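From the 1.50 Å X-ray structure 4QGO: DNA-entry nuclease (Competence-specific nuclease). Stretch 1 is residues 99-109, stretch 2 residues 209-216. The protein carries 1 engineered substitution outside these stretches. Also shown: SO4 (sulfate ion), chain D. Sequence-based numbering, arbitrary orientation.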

# COMPACT_ATOMS: atom_id res chain seq x y z
N ALA A 99 -3.10 15.15 -15.90
CA ALA A 99 -1.72 15.56 -16.10
C ALA A 99 -1.42 16.61 -15.03
O ALA A 99 -2.13 17.60 -14.92
N THR A 100 -0.37 16.39 -14.24
CA THR A 100 -0.06 17.27 -13.11
C THR A 100 0.92 18.37 -13.49
O THR A 100 1.45 18.39 -14.60
N ASN A 101 1.15 19.29 -12.55
CA ASN A 101 2.22 20.28 -12.67
C ASN A 101 3.38 19.94 -11.74
O ASN A 101 3.90 20.80 -11.03
N ASP A 102 3.77 18.68 -11.74
CA ASP A 102 4.88 18.25 -10.92
C ASP A 102 5.76 17.27 -11.70
O ASP A 102 5.48 16.96 -12.86
N HIS A 103 6.83 16.78 -11.06
CA HIS A 103 7.81 16.01 -11.81
C HIS A 103 7.31 14.63 -12.23
O HIS A 103 7.94 13.99 -13.04
N TYR A 104 6.20 14.17 -11.64
CA TYR A 104 5.61 12.88 -12.02
C TYR A 104 4.91 12.92 -13.36
O TYR A 104 4.81 11.91 -14.05
N GLY A 105 4.39 14.09 -13.72
CA GLY A 105 3.73 14.27 -15.00
C GLY A 105 2.28 13.83 -15.01
O GLY A 105 1.46 14.41 -15.71
N HIS A 106 1.96 12.78 -14.26
CA HIS A 106 0.59 12.29 -14.16
C HIS A 106 0.25 12.10 -12.69
O HIS A 106 1.14 12.03 -11.85
N ALA A 107 -1.04 12.02 -12.39
CA ALA A 107 -1.50 12.05 -11.00
C ALA A 107 -1.54 10.68 -10.33
O ALA A 107 -1.14 10.56 -9.17
N VAL A 108 -2.00 9.66 -11.05
CA VAL A 108 -2.26 8.35 -10.43
C VAL A 108 -1.67 7.17 -11.19
O VAL A 108 -1.46 7.24 -12.41
N ASP A 109 -1.40 6.11 -10.44
CA ASP A 109 -0.87 4.85 -10.95
C ASP A 109 -1.80 3.73 -10.49
O ASP A 109 -2.48 3.86 -9.48
N THR A 209 -1.61 10.50 -1.15
CA THR A 209 -1.59 11.94 -1.38
C THR A 209 -0.44 12.32 -2.31
O THR A 209 0.48 11.53 -2.55
N GLN A 210 -0.50 13.55 -2.82
CA GLN A 210 0.56 14.07 -3.67
C GLN A 210 0.60 15.58 -3.39
O GLN A 210 -0.46 16.20 -3.25
N ALA A 211 1.79 16.15 -3.28
CA ALA A 211 1.92 17.53 -2.78
C ALA A 211 1.24 18.57 -3.68
O ALA A 211 0.77 19.60 -3.20
N SER A 212 1.14 18.27 -4.97
CA SER A 212 0.70 19.27 -5.94
C SER A 212 -0.79 19.26 -6.21
O SER A 212 -1.27 20.01 -7.06
N TYR A 213 -1.55 18.42 -5.52
CA TYR A 213 -2.98 18.38 -5.74
C TYR A 213 -3.75 17.84 -4.56
O TYR A 213 -3.15 17.29 -3.63
N THR A 214 -5.07 17.99 -4.60
CA THR A 214 -5.92 17.31 -3.63
C THR A 214 -6.86 16.36 -4.36
O THR A 214 -7.17 16.54 -5.53
N MET A 215 -7.30 15.33 -3.65
CA MET A 215 -8.22 14.35 -4.20
C MET A 215 -9.45 14.21 -3.32
O MET A 215 -9.36 14.22 -2.10
N ASP A 216 -10.61 14.07 -3.96
CA ASP A 216 -11.84 13.69 -3.28
C ASP A 216 -11.87 12.16 -3.29
O ASP A 216 -12.03 11.56 -4.35

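Side-chain packing between stretches 99-109 and 209-216 of the nuclease, which together bury 318 Å². Gln210, Tyr213 and Ala107 cover the most surface, and Asp102 with Ser212 supplies the polar centre. Gln210 points toward stretch 1 with chi1 t (-170°) and chi2 between wells at 143°, an extension that carries its amide to the Asp102-Gly105 type I turn. There Gln210 NE2 donates to Asp102 OD2 (2.9 Å, 161°) and lies 3.6 Å from Tyr104 CD2, oblique to that ring; Gln210 OE1 is hydrogen-bonded elsewhere in the structure. Asp102, chi1 p, divides its carboxylate between the stretches. Its OD2 also accepts from Ser212 OG (2.6 Å; Ser212 chi1 p), whereas its OD1 accepts from Thr100 OG1 (2.7 Å) and Tyr104 N (3.1 Å), both within its own stretch. Two waters extend this network: the O of water 1 accepts from Asn101 N (2.8 Å) and donates to Ser212 OG (2.8 Å), while the O of water 2 donates to Asp102 OD2 (2.8 Å) and accepts a weak bond from Ser212 N (3.1 Å). Tyr213, chi1 p and chi2 72°, also points toward stretch 1, and its phenol reaches the backbone: Tyr213 OH donates to Ala107 O (2.7 Å). Its ring meets two methyls obliquely, Ala107 CB at 3.5 Å from Tyr213 CE2 and Thr100 CG2 at 4.0 Å from Tyr213 CD2. Ala107 CB is directed sideways, yet still makes this apolar contact. Further along, Val108 (chi1 m) and Met215 (t, t, m) add a hydrophobic contact, Val108 CG1 to Met215 CE at 3.9 Å. Away from the interface, a sulfate ion, probably from the crystallisation liquor, accepts from Tyr104 OH through O1 (2.6 Å) and from His103 NE2 through O3 (3.0 Å).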

# COMPACT_ATOMS: atom_id res chain seq x y z
CB ALA A 99 -1.56 16.16 -17.50
CB THR A 100 0.58 16.48 -11.97
OG1 THR A 100 1.76 15.85 -12.47
CG2 THR A 100 -0.37 15.40 -11.45
CB ASN A 101 1.70 21.68 -12.37
CG ASN A 101 0.58 22.06 -13.28
OD1 ASN A 101 0.77 22.19 -14.50
ND2 ASN A 101 -0.60 22.22 -12.73
CB ASP A 102 4.41 17.69 -9.56
CG ASP A 102 3.57 16.43 -9.68
OD1 ASP A 102 3.72 15.66 -10.66
OD2 ASP A 102 2.76 16.21 -8.75
CB HIS A 103 9.13 15.91 -11.02
CG HIS A 103 9.10 14.94 -9.88
ND1 HIS A 103 8.61 15.27 -8.64
CD2 HIS A 103 9.53 13.66 -9.79
CE1 HIS A 103 8.72 14.21 -7.83
NE2 HIS A 103 9.28 13.23 -8.50
CB TYR A 104 4.64 12.37 -10.94
CG TYR A 104 5.32 12.11 -9.61
CD1 TYR A 104 6.08 10.96 -9.41
CD2 TYR A 104 5.21 13.02 -8.57
CE1 TYR A 104 6.71 10.73 -8.20
CE2 TYR A 104 5.84 12.80 -7.36
CZ TYR A 104 6.58 11.65 -7.18
OH TYR A 104 7.20 11.43 -5.97
CB HIS A 106 0.43 10.97 -14.91
CG HIS A 106 1.29 9.88 -14.38
ND1 HIS A 106 2.59 9.68 -14.80
CD2 HIS A 106 1.05 8.92 -13.44
CE1 HIS A 106 3.11 8.66 -14.15
NE2 HIS A 106 2.20 8.18 -13.32
CB ALA A 107 -2.86 12.69 -10.91
CB VAL A 108 -3.77 8.11 -10.21
CG1 VAL A 108 -4.32 9.08 -9.18
CG2 VAL A 108 -4.55 8.19 -11.52
CB ASP A 109 0.50 4.53 -10.35
CG ASP A 109 1.60 5.47 -10.82
OD1 ASP A 109 1.45 6.09 -11.88
OD2 ASP A 109 2.64 5.53 -10.13
CB THR A 209 -1.42 12.71 -0.04
OG1 THR A 209 -0.19 12.31 0.59
CG2 THR A 209 -2.59 12.44 0.90
CB GLN A 210 0.24 13.78 -5.14
CG GLN A 210 1.38 14.05 -6.14
CD GLN A 210 1.42 13.03 -7.27
OE1 GLN A 210 1.21 11.83 -7.06
NE2 GLN A 210 1.68 13.50 -8.48
CB ALA A 211 3.37 17.89 -2.57
CB SER A 212 1.45 19.08 -7.26
OG SER A 212 0.94 17.95 -7.96
CB TYR A 213 -3.32 17.60 -7.02
CG TYR A 213 -3.04 16.09 -7.03
CD1 TYR A 213 -3.82 15.19 -6.28
CD2 TYR A 213 -2.06 15.56 -7.86
CE1 TYR A 213 -3.58 13.83 -6.33
CE2 TYR A 213 -1.82 14.19 -7.92
CZ TYR A 213 -2.60 13.33 -7.16
OH TYR A 213 -2.38 11.98 -7.23
CB THR A 214 -6.72 18.31 -2.76
OG1 THR A 214 -7.48 19.19 -3.60
CG2 THR A 214 -5.77 19.12 -1.89
CB MET A 215 -7.54 12.99 -4.32
CG MET A 215 -8.45 11.94 -4.96
SD MET A 215 -7.75 10.28 -4.98
CE MET A 215 -6.59 10.39 -6.33
CB ASP A 216 -13.05 14.24 -4.04
CG ASP A 216 -14.37 13.97 -3.34
OD1 ASP A 216 -14.41 13.12 -2.42
OD2 ASP A 216 -15.39 14.60 -3.71
S SO4 D . 10.37 10.27 -6.60
O1 SO4 D . 9.14 9.67 -6.08
O2 SO4 D . 11.52 9.44 -6.26
O3 SO4 D . 10.27 10.39 -8.05
O4 SO4 D . 10.53 11.61 -6.03
O HOH W 1 -0.16 19.32 -10.10
O HOH W 2 3.62 16.74 -6.13